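Local coordinates for putative silent information regulator 2 (Leishmania infantum, PDB 5OL0), which removes acetyl groups from lysine side chains of proteins in an NAD-dependent reaction, as a zinc-containing sirtuin that probably regulates gene expression, at residues Q103-I111 against C286-L297. Sequence-based numbering, arbitrary orientation.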
ATOM      1  N   GLN A 103       2.090 -13.591   5.045  1.00 33.24           N
ATOM      2  CA  GLN A 103       1.784 -14.123   3.729  1.00 36.46           C
ATOM      3  C   GLN A 103       0.731 -13.265   2.996  1.00 31.82           C
ATOM      4  O   GLN A 103      -0.107 -12.663   3.619  1.00 30.14           O
ATOM      5  CB  GLN A 103       1.172 -15.504   3.907  1.00 40.84           C
ATOM      6  CG  GLN A 103       2.005 -16.538   4.655  1.00 45.51           C
ATOM      7  CD  GLN A 103       1.183 -17.816   4.821  1.00 58.77           C
ATOM      8  OE1 GLN A 103       1.420 -18.783   4.123  1.00 71.78           O
ATOM      9  NE2 GLN A 103       0.155 -17.791   5.688  1.00 63.75           N
ATOM     10  N   PRO A 104       0.718 -13.318   1.678  1.00 31.76           N
ATOM     11  CA  PRO A 104      -0.244 -12.513   0.941  1.00 31.82           C
ATOM     12  C   PRO A 104      -1.667 -12.884   1.184  1.00 29.38           C
ATOM     13  O   PRO A 104      -1.965 -14.032   1.401  1.00 30.19           O
ATOM     14  CB  PRO A 104       0.089 -12.776  -0.528  1.00 32.26           C
ATOM     15  CG  PRO A 104       1.401 -13.443  -0.546  1.00 34.33           C
ATOM     16  CD  PRO A 104       1.700 -13.986   0.801  1.00 31.99           C
ATOM     17  N   THR A 105      -2.525 -11.882   1.093  1.00 28.54           N
ATOM     18  CA  THR A 105      -3.966 -11.998   1.230  1.00 28.69           C
ATOM     19  C   THR A 105      -4.635 -12.222  -0.143  1.00 28.11           C
ATOM     20  O   THR A 105      -3.980 -12.195  -1.191  1.00 28.31           O
ATOM     21  CB  THR A 105      -4.602 -10.767   1.901  1.00 27.67           C
ATOM     22  OG1 THR A 105      -4.668  -9.667   0.979  1.00 29.30           O
ATOM     23  CG2 THR A 105      -3.896 -10.363   3.217  1.00 28.21           C
ATOM     24  N   ALA A 106      -5.941 -12.443  -0.111  1.00 27.55           N
ATOM     25  CA  ALA A 106      -6.758 -12.515  -1.308  1.00 29.27           C
ATOM     26  C   ALA A 106      -6.604 -11.257  -2.190  1.00 30.36           C
ATOM     27  O   ALA A 106      -6.440 -11.363  -3.397  1.00 31.57           O
ATOM     28  CB  ALA A 106      -8.213 -12.735  -0.914  1.00 30.71           C
ATOM     29  N   VAL A 107      -6.559 -10.070  -1.593  1.00 27.23           N
ATOM     30  CA  VAL A 107      -6.315  -8.853  -2.389  1.00 26.20           C
ATOM     31  C   VAL A 107      -4.980  -8.977  -3.164  1.00 26.27           C
ATOM     32  O   VAL A 107      -4.902  -8.663  -4.350  1.00 25.54           O
ATOM     33  CB  VAL A 107      -6.275  -7.613  -1.460  1.00 28.54           C
ATOM     34  CG1 VAL A 107      -5.655  -6.414  -2.155  1.00 27.77           C
ATOM     35  CG2 VAL A 107      -7.673  -7.253  -0.948  1.00 28.42           C
ATOM     36  N   HIS A 108      -3.926  -9.356  -2.459  1.00 26.71           N
ATOM     37  CA  HIS A 108      -2.605  -9.449  -3.060  1.00 26.80           C
ATOM     38  C   HIS A 108      -2.510 -10.456  -4.254  1.00 26.40           C
ATOM     39  O   HIS A 108      -1.887 -10.195  -5.355  1.00 24.49           O
ATOM     40  CB  HIS A 108      -1.549  -9.746  -1.982  1.00 30.89           C
ATOM     41  CG  HIS A 108      -1.478  -8.730  -0.873  1.00 29.09           C
ATOM     42  ND1 HIS A 108      -0.803  -7.535  -1.001  1.00 34.69           N
ATOM     43  CD2 HIS A 108      -1.976  -8.736   0.385  1.00 29.04           C
ATOM     44  CE1 HIS A 108      -0.905  -6.853   0.125  1.00 29.49           C
ATOM     45  NE2 HIS A 108      -1.598  -7.560   0.984  1.00 29.68           N
ATOM     46  N   HIS A 109      -3.083 -11.626  -4.027  1.00 25.63           N
ATOM     47  CA  HIS A 109      -3.188 -12.639  -5.065  1.00 29.02           C
ATOM     48  C   HIS A 109      -4.053 -12.122  -6.224  1.00 30.38           C
ATOM     49  O   HIS A 109      -3.751 -12.394  -7.358  1.00 28.24           O
ATOM     50  CB  HIS A 109      -3.788 -13.934  -4.496  1.00 31.00           C
ATOM     51  CG  HIS A 109      -2.855 -14.662  -3.582  1.00 29.35           C
ATOM     52  ND1 HIS A 109      -1.595 -15.037  -3.978  1.00 29.38           N
ATOM     53  CD2 HIS A 109      -2.990 -15.066  -2.300  1.00 30.68           C
ATOM     54  CE1 HIS A 109      -1.000 -15.653  -2.980  1.00 29.51           C
ATOM     55  NE2 HIS A 109      -1.835 -15.716  -1.965  1.00 28.24           N
ATOM     56  N   PHE A 110      -5.134 -11.418  -5.922  1.00 29.29           N
ATOM     57  CA  PHE A 110      -5.966 -10.852  -6.978  1.00 28.28           C
ATOM     58  C   PHE A 110      -5.170  -9.947  -7.918  1.00 27.63           C
ATOM     59  O   PHE A 110      -5.350  -9.972  -9.108  1.00 28.02           O
ATOM     60  CB  PHE A 110      -7.178 -10.115  -6.387  1.00 29.37           C
ATOM     61  CG  PHE A 110      -8.094  -9.524  -7.418  1.00 28.18           C
ATOM     62  CD1 PHE A 110      -8.869 -10.346  -8.219  1.00 32.53           C
ATOM     63  CD2 PHE A 110      -8.225  -8.146  -7.571  1.00 30.89           C
ATOM     64  CE1 PHE A 110      -9.715  -9.835  -9.184  1.00 30.64           C
ATOM     65  CE2 PHE A 110      -9.113  -7.612  -8.510  1.00 31.45           C
ATOM     66  CZ  PHE A 110      -9.844  -8.460  -9.344  1.00 33.26           C
ATOM     67  N   ILE A 111      -4.338  -9.093  -7.349  1.00 24.64           N
ATOM     68  CA  ILE A 111      -3.583  -8.211  -8.161  1.00 27.13           C
ATOM     69  C   ILE A 111      -2.631  -9.007  -9.086  1.00 25.13           C
ATOM     70  O   ILE A 111      -2.372  -8.632 -10.230  1.00 27.52           O
ATOM     71  CB  ILE A 111      -2.802  -7.183  -7.231  1.00 25.81           C
ATOM     72  CG1 ILE A 111      -3.768  -6.308  -6.450  1.00 29.38           C
ATOM     73  CG2 ILE A 111      -1.892  -6.344  -8.081  1.00 25.84           C
ATOM     74  CD1 ILE A 111      -3.115  -5.463  -5.365  1.00 28.33           C
ATOM     75  N   CYS A 286     -12.505  -5.846   2.406  1.00 25.39           N
ATOM     76  CA  CYS A 286     -11.931  -5.775   1.056  1.00 29.53           C
ATOM     77  C   CYS A 286     -11.538  -7.191   0.563  1.00 26.80           C
ATOM     78  O   CYS A 286     -11.638  -7.461  -0.645  1.00 29.34           O
ATOM     79  CB  CYS A 286     -10.779  -4.790   1.044  1.00 29.70           C
ATOM     80  SG  CYS A 286      -9.351  -5.265   2.072  1.00 33.67           S
ATOM     81  N   GLN A 287     -11.221  -8.111   1.481  1.00 24.98           N
ATOM     82  CA  GLN A 287     -10.870  -9.445   1.084  1.00 28.88           C
ATOM     83  C   GLN A 287     -12.116 -10.127   0.469  1.00 32.40           C
ATOM     84  O   GLN A 287     -12.007 -10.760  -0.591  1.00 33.50           O
ATOM     85  CB  GLN A 287     -10.290 -10.268   2.254  1.00 29.34           C
ATOM     86  CG  GLN A 287      -9.103  -9.629   2.919  1.00 29.69           C
ATOM     87  CD  GLN A 287      -7.893  -9.500   2.042  1.00 29.67           C
ATOM     88  OE1 GLN A 287      -7.709 -10.249   1.061  1.00 29.93           O
ATOM     89  NE2 GLN A 287      -6.989  -8.644   2.455  1.00 29.14           N
ATOM     90  N   GLU A 288     -13.279  -9.988   1.107  1.00 33.84           N
ATOM     91  CA  GLU A 288     -14.521 -10.522   0.576  1.00 35.58           C
ATOM     92  C   GLU A 288     -14.920  -9.846  -0.728  1.00 31.43           C
ATOM     93  O   GLU A 288     -15.370 -10.481  -1.616  1.00 31.29           O
ATOM     94  CB  GLU A 288     -15.709 -10.314   1.523  1.00 41.53           C
ATOM     95  CG  GLU A 288     -15.803 -11.265   2.700  1.00 55.37           C
ATOM     96  CD  GLU A 288     -16.926 -10.849   3.660  1.00 62.70           C
ATOM     97  OE1 GLU A 288     -18.018 -10.477   3.153  1.00 59.00           O
ATOM     98  OE2 GLU A 288     -16.712 -10.891   4.909  1.00 69.43           O
ATOM     99  N   ASN A 289     -14.793  -8.545  -0.814  1.00 31.64           N
ATOM    100  CA  ASN A 289     -15.162  -7.840  -2.025  1.00 30.68           C
ATOM    101  C   ASN A 289     -14.320  -8.241  -3.210  1.00 30.26           C
ATOM    102  O   ASN A 289     -14.856  -8.377  -4.304  1.00 30.91           O
ATOM    103  CB  ASN A 289     -15.112  -6.333  -1.831  1.00 31.36           C
ATOM    104  CG  ASN A 289     -16.231  -5.838  -0.917  1.00 32.52           C
ATOM    105  OD1 ASN A 289     -17.312  -6.366  -0.953  1.00 33.29           O
ATOM    106  ND2 ASN A 289     -15.957  -4.835  -0.109  1.00 28.25           N
ATOM    107  N   VAL A 290     -13.037  -8.502  -2.990  1.00 29.42           N
ATOM    108  CA  VAL A 290     -12.167  -8.913  -4.095  1.00 28.35           C
ATOM    109  C   VAL A 290     -12.559 -10.303  -4.546  1.00 30.04           C
ATOM    110  O   VAL A 290     -12.522 -10.583  -5.727  1.00 31.73           O
ATOM    111  CB  VAL A 290     -10.707  -8.803  -3.682  1.00 29.92           C
ATOM    112  CG1 VAL A 290      -9.792  -9.606  -4.513  1.00 36.63           C
ATOM    113  CG2 VAL A 290     -10.282  -7.334  -3.729  1.00 30.27           C
ATOM    114  N   VAL A 291     -12.923 -11.155  -3.607  1.00 28.58           N
ATOM    115  CA  VAL A 291     -13.308 -12.539  -3.947  1.00 30.13           C
ATOM    116  C   VAL A 291     -14.566 -12.475  -4.834  1.00 32.10           C
ATOM    117  O   VAL A 291     -14.603 -13.083  -5.941  1.00 32.53           O
ATOM    118  CB  VAL A 291     -13.496 -13.395  -2.699  1.00 33.93           C
ATOM    119  CG1 VAL A 291     -14.301 -14.670  -2.989  1.00 34.03           C
ATOM    120  CG2 VAL A 291     -12.129 -13.727  -2.079  1.00 36.27           C
ATOM    121  N   THR A 292     -15.540 -11.667  -4.413  1.00 32.07           N
ATOM    122  CA  THR A 292     -16.750 -11.485  -5.231  1.00 30.70           C
ATOM    123  C   THR A 292     -16.437 -10.936  -6.600  1.00 31.20           C
ATOM    124  O   THR A 292     -16.958 -11.422  -7.564  1.00 32.50           O
ATOM    125  CB  THR A 292     -17.719 -10.574  -4.539  1.00 31.95           C
ATOM    126  OG1 THR A 292     -17.953 -11.107  -3.266  1.00 32.96           O
ATOM    127  CG2 THR A 292     -19.082 -10.431  -5.302  1.00 29.65           C
ATOM    128  N   LEU A 293     -15.612  -9.892  -6.672  1.00 28.94           N
ATOM    129  CA  LEU A 293     -15.175  -9.352  -7.956  1.00 29.72           C
ATOM    130  C   LEU A 293     -14.551 -10.383  -8.862  1.00 27.88           C
ATOM    131  O   LEU A 293     -14.862 -10.481 -10.094  1.00 27.47           O
ATOM    132  CB  LEU A 293     -14.259  -8.129  -7.758  1.00 28.67           C
ATOM    133  CG  LEU A 293     -13.705  -7.433  -8.970  1.00 34.37           C
ATOM    134  CD1 LEU A 293     -14.814  -7.005  -9.928  1.00 39.59           C
ATOM    135  CD2 LEU A 293     -12.890  -6.226  -8.488  1.00 32.89           C
ATOM    136  N   ALA A 294     -13.725 -11.207  -8.265  1.00 30.90           N
ATOM    137  CA  ALA A 294     -13.075 -12.291  -8.974  1.00 29.26           C
ATOM    138  C   ALA A 294     -14.086 -13.268  -9.581  1.00 33.61           C
ATOM    139  O   ALA A 294     -13.936 -13.658 -10.758  1.00 29.73           O
ATOM    140  CB  ALA A 294     -12.124 -13.021  -8.066  1.00 31.90           C
ATOM    141  N   GLU A 295     -15.093 -13.646  -8.804  1.00 33.01           N
ATOM    142  CA  GLU A 295     -16.163 -14.490  -9.309  1.00 41.29           C
ATOM    143  C   GLU A 295     -16.736 -13.919 -10.578  1.00 38.96           C
ATOM    144  O   GLU A 295     -16.773 -14.577 -11.605  1.00 35.66           O
ATOM    145  CB  GLU A 295     -17.328 -14.606  -8.349  1.00 46.12           C
ATOM    146  CG  GLU A 295     -17.074 -15.188  -6.981  1.00 58.24           C
ATOM    147  CD  GLU A 295     -18.365 -15.186  -6.170  1.00 67.50           C
ATOM    148  OE1 GLU A 295     -19.369 -15.687  -6.724  1.00 65.29           O
ATOM    149  OE2 GLU A 295     -18.389 -14.681  -5.014  1.00 70.46           O
ATOM    150  N   TYR A 296     -17.122 -12.643 -10.530  1.00 38.53           N
ATOM    151  CA  TYR A 296     -17.772 -12.051 -11.684  1.00 35.30           C
ATOM    152  C   TYR A 296     -16.838 -11.881 -12.871  1.00 38.56           C
ATOM    153  O   TYR A 296     -17.297 -11.825 -13.995  1.00 36.65           O
ATOM    154  CB  TYR A 296     -18.402 -10.721 -11.306  1.00 39.22           C
ATOM    155  CG  TYR A 296     -19.585 -10.845 -10.388  1.00 41.86           C
ATOM    156  CD1 TYR A 296     -20.724 -11.601 -10.769  1.00 51.20           C
ATOM    157  CD2 TYR A 296     -19.623 -10.185  -9.165  1.00 41.77           C
ATOM    158  CE1 TYR A 296     -21.828 -11.709  -9.932  1.00 48.91           C
ATOM    159  CE2 TYR A 296     -20.732 -10.274  -8.334  1.00 41.45           C
ATOM    160  CZ  TYR A 296     -21.806 -11.035  -8.709  1.00 49.25           C
ATOM    161  OH  TYR A 296     -22.861 -11.089  -7.869  1.00 55.45           O
ATOM    162  N   LEU A 297     -15.531 -11.801 -12.622  1.00 34.51           N
ATOM    163  CA  LEU A 297     -14.549 -11.700 -13.657  1.00 36.06           C
ATOM    164  C   LEU A 297     -14.170 -13.071 -14.280  1.00 34.18           C
ATOM    165  O   LEU A 297     -13.376 -13.129 -15.214  1.00 35.99           O
ATOM    166  CB  LEU A 297     -13.313 -10.978 -13.098  1.00 35.18           C
ATOM    167  CG  LEU A 297     -13.440  -9.452 -12.988  1.00 36.27           C
ATOM    168  CD1 LEU A 297     -12.173  -8.975 -12.293  1.00 40.86           C
ATOM    169  CD2 LEU A 297     -13.544  -8.802 -14.349  1.00 38.40           C
TER
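The backbone N of Val-107, in the first turn of helix 106-116, is gripped by two side chains. Gln-287 OE1 accepts its hydrogen at 2.9 Å, with an N-H...O angle of 154°. The donor is tilted somewhat from the carbonyl plane of the amide. Thr-105, the N-cap residue, adds a weak capping bond through OG1, 3.2 Å from Val-107 N. Thr-105 OG1 also bonds to Ala-44 O. A side chain of one helix thus helps to cap another. The Gln-287 chain bends at chi2, and the side chains of Gln-287 and Thr-105 cross at about a right angle. Gln-287 NE2 lies 2.9 Å from Thr-105 OG1.

Beyond the amide the contact is apolar. Val-290 sends one methyl to each of two residues. Its CG2 meets Val-107 CG2, and its CG1 sits 3.3 Å from Phe-110 CB, a tight fit. Phe-110 holds CG anti to its own N (chi1 -179°), which places the ring among Val-290, Leu-293, Ala-294 and Leu-297. Leu-297 CD1 lies at the ring edge, 3.8 Å from Phe-110 CZ. Leu-293 CD2 and Ala-294 CB approach the ring obliquely.

Cys-286, a probable NAD(+)-binding residue, starts the second helix, and its SG is 4.0 Å from Val-107 CG2. The axes of 106-111 and 286-296 come within 9.1 Å and cross at 36°. Helix 286-296 follows edge strand 279-282 of the parallel Rossmann-type sheet, while helix 106-116 leads into strand 120-125. Helix 300-308 packs on Ala-106 and Ala-294, and helix 21-30 on Leu-293 and Leu-297.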